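Local atomic coordinates of ABC-type transport system, sugar-family extracellular solute-binding protein (Peptoclostridium difficile 630, PDB entry 6HNI), a protein that binds tyrosine as the extracellular solute-binding lipoprotein of an ABC-type transport system, probably delivering it for uptake, and also has adhesive properties. Residues D290-L298 with E309-K317. The protein carries 1 engineered substitution. Numbering follows the deposited sequence.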
ATOM      1  N   ASP A 290      11.666   0.127   8.409  1.00 14.55           N
ATOM      2  CA  ASP A 290      12.954   0.769   8.164  1.00 15.08           C
ATOM      3  C   ASP A 290      12.721   2.203   7.808  1.00 15.62           C
ATOM      4  O   ASP A 290      11.737   2.528   7.107  1.00 16.43           O
ATOM      5  CB  ASP A 290      13.724   0.093   7.038  1.00 16.56           C
ATOM      6  CG  ASP A 290      14.273  -1.296   7.473  1.00 23.70           C
ATOM      7  OD1 ASP A 290      15.318  -1.323   8.142  1.00 35.26           O
ATOM      8  OD2 ASP A 290      13.659  -2.342   7.170  1.00 35.52           O
ATOM      9  N   ILE A 291      13.602   3.066   8.329  1.00 16.39           N
ATOM     10  CA  ILE A 291      13.477   4.498   8.048  1.00 14.50           C
ATOM     11  C   ILE A 291      14.241   4.819   6.762  1.00 14.66           C
ATOM     12  O   ILE A 291      15.444   4.514   6.631  1.00 17.81           O
ATOM     13  CB  ILE A 291      14.000   5.386   9.200  1.00 14.63           C
ATOM     14  CG1 ILE A 291      13.292   5.090  10.509  1.00 17.46           C
ATOM     15  CG2 ILE A 291      13.857   6.906   8.862  1.00 13.80           C
ATOM     16  CD1 ILE A 291      13.942   5.706  11.720  1.00 20.54           C
ATOM     17  N   ILE A 292      13.520   5.401   5.792  1.00 13.81           N
ATOM     18  CA  ILE A 292      14.073   5.772   4.501  1.00 14.02           C
ATOM     19  C   ILE A 292      13.672   7.252   4.262  1.00 13.40           C
ATOM     20  O   ILE A 292      12.519   7.667   4.475  1.00 16.05           O
ATOM     21  CB  ILE A 292      13.572   4.837   3.361  1.00 14.90           C
ATOM     22  CG1 ILE A 292      14.106   3.399   3.594  1.00 17.11           C
ATOM     23  CG2 ILE A 292      13.998   5.372   2.001  1.00 17.30           C
ATOM     24  CD1 ILE A 292      13.589   2.363   2.607  1.00 20.99           C
ATOM     25  N   VAL A 293      14.676   8.021   3.841  1.00 14.81           N
ATOM     26  CA  VAL A 293      14.565   9.452   3.644  1.00 15.66           C
ATOM     27  C   VAL A 293      15.059   9.779   2.229  1.00 15.90           C
ATOM     28  O   VAL A 293      16.031   9.222   1.753  1.00 17.56           O
ATOM     29  CB  VAL A 293      15.408  10.200   4.682  1.00 17.26           C
ATOM     30  CG1 VAL A 293      15.514  11.694   4.351  1.00 17.04           C
ATOM     31  CG2 VAL A 293      14.846   9.987   6.068  1.00 18.27           C
ATOM     32  N   ASN A 294      14.377  10.706   1.567  1.00 15.97           N
ATOM     33  CA  ASN A 294      14.751  11.162   0.268  1.00 16.25           C
ATOM     34  C   ASN A 294      15.708  12.292   0.520  1.00 16.11           C
ATOM     35  O   ASN A 294      15.305  13.396   0.940  1.00 18.16           O
ATOM     36  CB  ASN A 294      13.516  11.549  -0.565  1.00 15.58           C
ATOM     37  CG  ASN A 294      13.871  12.014  -1.977  1.00 16.81           C
ATOM     38  OD1 ASN A 294      14.802  12.788  -2.161  1.00 18.65           O
ATOM     39  ND2 ASN A 294      13.130  11.527  -2.979  1.00 18.35           N
ATOM     40  N   GLU A 295      16.995  12.075   0.237  1.00 20.51           N
ATOM     41  CA  GLU A 295      18.021  13.093   0.517  0.50 21.16           C
ATOM     42  C   GLU A 295      17.885  14.344  -0.350  1.00 20.19           C
ATOM     43  O   GLU A 295      18.370  15.398   0.020  1.00 24.95           O
ATOM     44  CB  GLU A 295      19.452  12.520   0.405  0.50 24.51           C
ATOM     45  CG  GLU A 295      19.925  12.104  -0.982  0.50 24.86           C
ATOM     46  CD  GLU A 295      21.419  11.738  -1.004  0.50 29.07           C
ATOM     47  OE1 GLU A 295      22.224  12.482  -1.596  0.50 30.00           O
ATOM     48  OE2 GLU A 295      21.806  10.705  -0.421  0.50 26.26           O
ATOM     49  N   ASP A 296      17.262  14.218  -1.534  1.00 20.75           N
ATOM     50  CA  ASP A 296      17.079  15.369  -2.435  1.00 22.53           C
ATOM     51  C   ASP A 296      16.030  16.302  -1.841  1.00 19.57           C
ATOM     52  O   ASP A 296      16.182  17.524  -1.836  1.00 22.33           O
ATOM     53  CB  ASP A 296      16.582  14.937  -3.826  1.00 24.72           C
ATOM     54  CG  ASP A 296      17.602  14.128  -4.600  1.00 29.20           C
ATOM     55  OD1 ASP A 296      18.778  14.541  -4.544  1.00 38.57           O
ATOM     56  OD2 ASP A 296      17.227  13.111  -5.259  1.00 36.64           O
ATOM     57  N   ILE A 297      14.959  15.713  -1.336  1.00 17.93           N
ATOM     58  CA  ILE A 297      13.882  16.477  -0.667  1.00 18.25           C
ATOM     59  C   ILE A 297      14.386  17.082   0.642  1.00 19.12           C
ATOM     60  O   ILE A 297      14.099  18.238   0.920  1.00 19.12           O
ATOM     61  CB  ILE A 297      12.622  15.591  -0.427  1.00 16.83           C
ATOM     62  CG1 ILE A 297      12.037  15.092  -1.743  1.00 17.55           C
ATOM     63  CG2 ILE A 297      11.536  16.323   0.335  1.00 15.70           C
ATOM     64  CD1 ILE A 297      11.611  16.151  -2.737  1.00 18.62           C
ATOM     65  N   LEU A 298      15.181  16.330   1.406  1.00 19.56           N
ATOM     66  CA  LEU A 298      15.789  16.814   2.641  1.00 19.23           C
ATOM     67  C   LEU A 298      16.587  18.102   2.378  1.00 22.07           C
ATOM     68  O   LEU A 298      16.441  19.085   3.095  1.00 22.88           O
ATOM     69  CB  LEU A 298      16.730  15.788   3.232  1.00 21.69           C
ATOM     70  CG  LEU A 298      17.311  16.071   4.615  1.00 22.86           C
ATOM     71  CD1 LEU A 298      16.271  15.931   5.703  1.00 22.85           C
ATOM     72  CD2 LEU A 298      18.449  15.116   4.865  1.00 23.73           C
ATOM     73  N   GLU A 309      22.074   6.407  12.703  1.00 46.79           N
ATOM     74  CA  GLU A 309      22.677   5.350  11.859  1.00 45.57           C
ATOM     75  C   GLU A 309      21.678   4.437  11.124  1.00 48.99           C
ATOM     76  O   GLU A 309      22.017   3.853  10.083  1.00 57.05           O
ATOM     77  CB  GLU A 309      23.560   4.425  12.706  1.00 53.37           C
ATOM     78  CG  GLU A 309      24.915   4.978  13.127  1.00 57.92           C
ATOM     79  CD  GLU A 309      25.748   3.948  13.910  1.00 62.20           C
ATOM     80  OE1 GLU A 309      25.737   2.734  13.551  1.00 74.00           O
ATOM     81  OE2 GLU A 309      26.419   4.352  14.890  1.00 73.81           O
ATOM     82  N   ASN A 310      20.479   4.276  11.683  1.00 45.84           N
ATOM     83  CA  ASN A 310      19.453   3.450  11.061  1.00 42.10           C
ATOM     84  C   ASN A 310      18.722   4.135   9.875  1.00 39.68           C
ATOM     85  O   ASN A 310      17.877   3.512   9.246  1.00 46.90           O
ATOM     86  CB  ASN A 310      18.441   2.964  12.110  1.00 45.04           C
ATOM     87  CG  ASN A 310      19.050   1.997  13.125  1.00 50.23           C
ATOM     88  OD1 ASN A 310      19.289   2.373  14.265  1.00 61.98           O
ATOM     89  ND2 ASN A 310      19.285   0.745  12.716  1.00 55.28           N
ATOM     90  N   ILE A 311      19.028   5.386   9.552  1.00 30.00           N
ATOM     91  CA  ILE A 311      18.426   5.989   8.340  1.00 28.04           C
ATOM     92  C   ILE A 311      19.169   5.613   7.059  1.00 22.59           C
ATOM     93  O   ILE A 311      20.391   5.714   7.011  1.00 28.39           O
ATOM     94  CB  ILE A 311      18.380   7.527   8.456  1.00 32.36           C
ATOM     95  CG1 ILE A 311      17.414   7.884   9.583  1.00 28.17           C
ATOM     96  CG2 ILE A 311      17.771   8.116   7.179  1.00 30.15           C
ATOM     97  CD1 ILE A 311      17.528   9.350  10.017  1.00 31.96           C
ATOM     98  N   SER A 312      18.427   5.185   6.030  1.00 20.91           N
ATOM     99  CA  SER A 312      18.945   4.987   4.668  0.50 22.88           C
ATOM    100  C   SER A 312      18.398   6.093   3.765  1.00 20.18           C
ATOM    101  O   SER A 312      17.272   6.571   4.003  1.00 23.76           O
ATOM    102  CB  SER A 312      18.510   3.622   4.120  0.50 21.63           C
ATOM    103  OG  SER A 312      19.103   2.548   4.837  0.50 25.73           O
ATOM    104  N   TYR A 313      19.183   6.480   2.761  1.00 24.93           N
ATOM    105  CA  TYR A 313      18.770   7.565   1.869  1.00 19.63           C
ATOM    106  C   TYR A 313      18.551   7.064   0.454  1.00 20.98           C
ATOM    107  O   TYR A 313      19.252   6.148  -0.029  1.00 26.81           O
ATOM    108  CB  TYR A 313      19.816   8.683   1.877  1.00 22.59           C
ATOM    109  CG  TYR A 313      19.883   9.351   3.237  1.00 20.09           C
ATOM    110  CD1 TYR A 313      18.936  10.306   3.602  1.00 25.48           C
ATOM    111  CD2 TYR A 313      20.825   8.977   4.174  1.00 15.96           C
ATOM    112  CE1 TYR A 313      18.963  10.904   4.861  1.00 26.25           C
ATOM    113  CE2 TYR A 313      20.875   9.555   5.424  1.00 23.34           C
ATOM    114  CZ  TYR A 313      19.933  10.518   5.769  1.00 30.03           C
ATOM    115  OH  TYR A 313      19.951  11.090   7.005  1.00 34.42           O
ATOM    116  N   VAL A 314      17.543   7.669  -0.161  1.00 20.82           N
ATOM    117  CA  VAL A 314      17.179   7.453  -1.557  1.00 16.29           C
ATOM    118  C   VAL A 314      17.227   8.807  -2.283  1.00 20.12           C
ATOM    119  O   VAL A 314      17.113   9.879  -1.658  1.00 22.19           O
ATOM    120  CB  VAL A 314      15.829   6.752  -1.764  1.00 17.83           C
ATOM    121  CG1 VAL A 314      15.830   5.301  -1.205  1.00 16.82           C
ATOM    122  CG2 VAL A 314      14.666   7.549  -1.194  1.00 18.06           C
ATOM    123  N   LYS A 315      17.313   8.734  -3.608  1.00 23.47           N
ATOM    124  CA  LYS A 315      17.265   9.926  -4.472  1.00 25.12           C
ATOM    125  C   LYS A 315      16.083   9.756  -5.362  1.00 27.05           C
ATOM    126  O   LYS A 315      15.653   8.638  -5.595  1.00 35.27           O
ATOM    127  CB  LYS A 315      18.547  10.053  -5.265  1.00 31.21           C
ATOM    128  CG  LYS A 315      19.726  10.320  -4.347  1.00 35.81           C
ATOM    129  CD  LYS A 315      21.009  10.404  -5.135  1.00 43.72           C
ATOM    130  CE  LYS A 315      22.072  11.151  -4.355  1.00 49.80           C
ATOM    131  NZ  LYS A 315      23.318  11.325  -5.148  1.00 55.83           N
ATOM    132  N   THR A 316      15.529  10.856  -5.841  1.00 29.02           N
ATOM    133  CA  THR A 316      14.243  10.810  -6.550  1.00 32.19           C
ATOM    134  C   THR A 316      14.240   9.930  -7.806  1.00 38.34           C
ATOM    135  O   THR A 316      15.115  10.071  -8.667  1.00 43.38           O
ATOM    136  CB  THR A 316      13.742  12.223  -6.857  1.00 31.88           C
ATOM    137  OG1 THR A 316      13.529  12.884  -5.612  1.00 31.16           O
ATOM    138  CG2 THR A 316      12.397  12.192  -7.641  1.00 37.13           C
ATOM    139  N   LYS A 317      13.237   9.030  -7.873  1.00 46.76           N
ATOM    140  CA  LYS A 317      13.033   8.075  -8.989  1.00 45.45           C
ATOM    141  C   LYS A 317      12.658   8.787 -10.282  1.00 49.55           C
ATOM    142  O   LYS A 317      13.514   9.020 -11.140  1.00 65.02           O
ATOM    143  CB  LYS A 317      11.920   7.075  -8.642  1.00 47.62           C
TER
HETATM  144  O   HOH W   1      16.743   2.131   6.456  1.00 24.78           O
HETATM  145  O   HOH W   2      15.780   2.072   9.884  1.00 33.40           O
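The side-chain amide of Asn294 ties the start of helix 295-300 to the chain leaving strand 311-314. Its ND2 donates to Thr316 OG1 at 3.0 Å, with the hydroxyl lying in the amide plane, and also to the backbone O of Val246. With CG anti to the backbone N (chi1 -179°), the other end of the amide turns back as an N-cap, OD1 receiving Ile297 N at 3.0 Å and, more weakly, Asp296 N. Asp296 OD2 takes Thr316 N at 2.9 Å, nearly along its C-O axis. The backbone joins in: Glu295 N donates to Val314 O at 2.9 Å. The parallel pairing continues through Val314 N to Val293 O, Val293 N to Ser312 O and Ser312 N to Ile291 O. On one face Val293 CG1 meets the edge of the Tyr313 ring at CE1 (3.6 Å), while Ile311 CG2 sits over a ring face near its rim and touches Val293 CG2. On the other, Ile292 CG2 packs against Val314 CG1 at 3.7 Å. At the Ile291 end, one water bridges Ile291 N and Asn310 O and a second links Ile291 O with Ser312 OG. In this beta-alpha-beta unit, side-chain bonds besides strand pairing hold the helix start, probably limiting its shift against the final strand.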